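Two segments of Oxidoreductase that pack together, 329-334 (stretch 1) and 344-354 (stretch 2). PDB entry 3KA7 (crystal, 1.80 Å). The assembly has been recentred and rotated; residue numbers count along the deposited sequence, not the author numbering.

Stretch 1, residues 329-334: MCHQYV
Stretch 2, residues 344-354: SEIEMGLEDLK

Stretch 1 is a β-strand, with phi/psi near -120/135 through M329 to Q332; stretch 2 is one helical run, near -62/-40, its N-to-C direction at 137° to the strand's. The axes approach to 10.1 Å, and the register sets V334 CA 7.6 Å from E345 CA and Q332 CA 7.3 Å from G349 CA. Strand alternation sends C330 and Q332 toward the helix while M329 and H331 stay out of reach.

Along the helix, S344 (chi1 p) does not touch the strand. E345 points toward it, folded m, m with chi3 -63°, so that its OE1 lies 4.4 Å from CG1 of V334 (chi1 t). E345 O accepts the helical bond from G349 N at 3.1 Å. I346 and E347 point away. One turn on from E345, the missing side chain of G349 leaves room for the end of Q332 (p, t), which lies over it; a CB there would clash with the end of the Q332 amide. L350 points away. D352 points toward the strand, yet its carboxylate is hydrogen-bonded elsewhere in the structure. Finally L353 (m, t) starts sideways but its end comes nearer, bringing CD2 to 3.8 Å from SG of C330 (m), an apolar contact. K354 NZ salt-bridges E351 OE1 at 3.6 Å, beyond the strand's reach.

The rule is small against large: glycine under glutamine, leucine against cysteine. With E345 and V334 contributing, the two stretches together bury 243 Å².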

# COMPACT_ATOMS: atom_id res chain seq x y z
N MSE A 329 -3.31 1.02 -15.14
CA MSE A 329 -2.29 1.66 -14.31
C MSE A 329 -1.08 0.75 -14.07
O MSE A 329 -1.24 -0.42 -13.73
CB MSE A 329 -2.89 2.15 -12.99
CG MSE A 329 -3.96 3.21 -13.21
SE MSE A 329 -4.66 3.93 -11.56
CE MSE A 329 -5.50 2.37 -10.85
N CYS A 330 0.11 1.32 -14.24
CA CYS A 330 1.36 0.59 -14.15
C CYS A 330 2.16 1.09 -12.95
O CYS A 330 2.15 2.27 -12.65
CB CYS A 330 2.20 0.85 -15.40
SG CYS A 330 1.28 0.61 -16.95
N HIS A 331 2.87 0.18 -12.29
CA HIS A 331 3.75 0.57 -11.18
C HIS A 331 5.20 0.17 -11.43
O HIS A 331 5.48 -0.94 -11.91
CB HIS A 331 3.34 -0.08 -9.86
CG HIS A 331 4.09 0.46 -8.68
ND1 HIS A 331 3.92 1.75 -8.23
CD2 HIS A 331 5.05 -0.08 -7.90
CE1 HIS A 331 4.73 1.97 -7.21
NE2 HIS A 331 5.42 0.87 -6.98
N GLN A 332 6.11 1.07 -11.09
CA GLN A 332 7.51 0.72 -11.06
C GLN A 332 8.16 1.17 -9.75
O GLN A 332 8.02 2.32 -9.33
CB GLN A 332 8.25 1.28 -12.29
CG GLN A 332 8.27 2.80 -12.36
CD GLN A 332 8.75 3.32 -13.72
OE1 GLN A 332 9.91 3.71 -13.88
NE2 GLN A 332 7.85 3.34 -14.69
N TYR A 333 8.83 0.23 -9.10
CA TYR A 333 9.69 0.50 -7.96
C TYR A 333 10.75 1.54 -8.34
O TYR A 333 11.29 1.48 -9.43
CB TYR A 333 10.38 -0.81 -7.56
CG TYR A 333 11.66 -0.68 -6.76
CD1 TYR A 333 11.63 -0.36 -5.42
CD2 TYR A 333 12.91 -0.87 -7.36
CE1 TYR A 333 12.80 -0.23 -4.68
CE2 TYR A 333 14.09 -0.76 -6.62
CZ TYR A 333 14.02 -0.44 -5.28
OH TYR A 333 15.16 -0.32 -4.52
N VAL A 334 11.02 2.48 -7.43
CA VAL A 334 12.15 3.41 -7.57
C VAL A 334 13.06 3.26 -6.36
O VAL A 334 12.61 3.41 -5.22
CB VAL A 334 11.69 4.89 -7.71
CG1 VAL A 334 12.88 5.85 -7.77
CG2 VAL A 334 10.84 5.06 -8.95
N SER A 344 14.81 10.05 -15.83
CA SER A 344 15.30 8.89 -16.57
C SER A 344 14.57 7.61 -16.17
O SER A 344 14.38 6.72 -17.00
CB SER A 344 16.82 8.74 -16.42
OG SER A 344 17.18 8.61 -15.07
N GLU A 345 14.15 7.52 -14.91
CA GLU A 345 13.34 6.38 -14.47
C GLU A 345 12.03 6.30 -15.27
O GLU A 345 11.64 5.24 -15.73
CB GLU A 345 13.05 6.48 -12.97
CG GLU A 345 14.30 6.40 -12.09
CD GLU A 345 14.92 5.02 -12.07
OE1 GLU A 345 14.26 4.07 -11.59
OE2 GLU A 345 16.09 4.86 -12.51
N ILE A 346 11.38 7.44 -15.42
CA ILE A 346 10.15 7.53 -16.19
C ILE A 346 10.39 7.12 -17.64
O ILE A 346 9.61 6.35 -18.22
CB ILE A 346 9.56 8.96 -16.12
CG1 ILE A 346 9.06 9.24 -14.71
CG2 ILE A 346 8.43 9.11 -17.12
CD1 ILE A 346 8.78 10.71 -14.45
N GLU A 347 11.48 7.61 -18.22
CA GLU A 347 11.82 7.26 -19.59
C GLU A 347 11.87 5.74 -19.76
O GLU A 347 11.41 5.20 -20.75
CB GLU A 347 13.17 7.85 -20.00
CG GLU A 347 13.22 9.37 -20.08
CD GLU A 347 14.66 9.89 -20.18
OE1 GLU A 347 15.50 9.22 -20.82
OE2 GLU A 347 14.96 10.97 -19.62
N MSE A 348 12.47 5.06 -18.78
CA MSE A 348 12.61 3.62 -18.88
C MSE A 348 11.27 2.92 -18.81
O MSE A 348 11.03 1.93 -19.51
CB MSE A 348 13.54 3.11 -17.78
CG MSE A 348 14.99 3.36 -18.08
SE MSE A 348 16.02 2.84 -16.53
CE MSE A 348 16.63 4.59 -15.96
N GLY A 349 10.38 3.43 -17.96
CA GLY A 349 9.03 2.88 -17.85
C GLY A 349 8.28 3.02 -19.16
O GLY A 349 7.57 2.10 -19.60
N LEU A 350 8.43 4.17 -19.78
CA LEU A 350 7.77 4.45 -21.07
C LEU A 350 8.25 3.51 -22.17
O LEU A 350 7.45 3.08 -23.02
CB LEU A 350 7.99 5.91 -21.46
CG LEU A 350 7.23 6.90 -20.59
CD1 LEU A 350 7.51 8.32 -21.05
CD2 LEU A 350 5.75 6.62 -20.63
N GLU A 351 9.54 3.17 -22.14
CA GLU A 351 10.11 2.19 -23.06
C GLU A 351 9.51 0.81 -22.79
O GLU A 351 9.21 0.07 -23.74
CB GLU A 351 11.62 2.10 -22.90
CG GLU A 351 12.34 3.40 -23.20
CD GLU A 351 11.83 4.03 -24.47
OE1 GLU A 351 11.99 3.42 -25.54
OE2 GLU A 351 11.26 5.14 -24.38
N ASP A 352 9.34 0.48 -21.51
CA ASP A 352 8.76 -0.82 -21.13
C ASP A 352 7.37 -1.02 -21.72
O ASP A 352 7.03 -2.14 -22.09
CB ASP A 352 8.64 -0.98 -19.60
CG ASP A 352 9.97 -1.27 -18.92
OD1 ASP A 352 10.90 -1.77 -19.59
OD2 ASP A 352 10.05 -1.01 -17.70
N LEU A 353 6.57 0.05 -21.73
CA LEU A 353 5.19 0.01 -22.23
C LEU A 353 5.12 -0.52 -23.67
O LEU A 353 4.22 -1.27 -24.02
CB LEU A 353 4.57 1.42 -22.18
CG LEU A 353 4.30 2.02 -20.81
CD1 LEU A 353 3.64 3.39 -20.95
CD2 LEU A 353 3.43 1.07 -20.00
N LYS A 354 6.09 -0.12 -24.48
CA LYS A 354 6.11 -0.52 -25.88
C LYS A 354 6.34 -2.03 -26.02
O LYS A 354 5.91 -2.64 -27.00
CB LYS A 354 7.21 0.24 -26.61
CG LYS A 354 7.07 1.75 -26.54
CD LYS A 354 8.29 2.42 -27.18
CE LYS A 354 8.32 3.92 -26.94
NZ LYS A 354 9.41 4.55 -27.74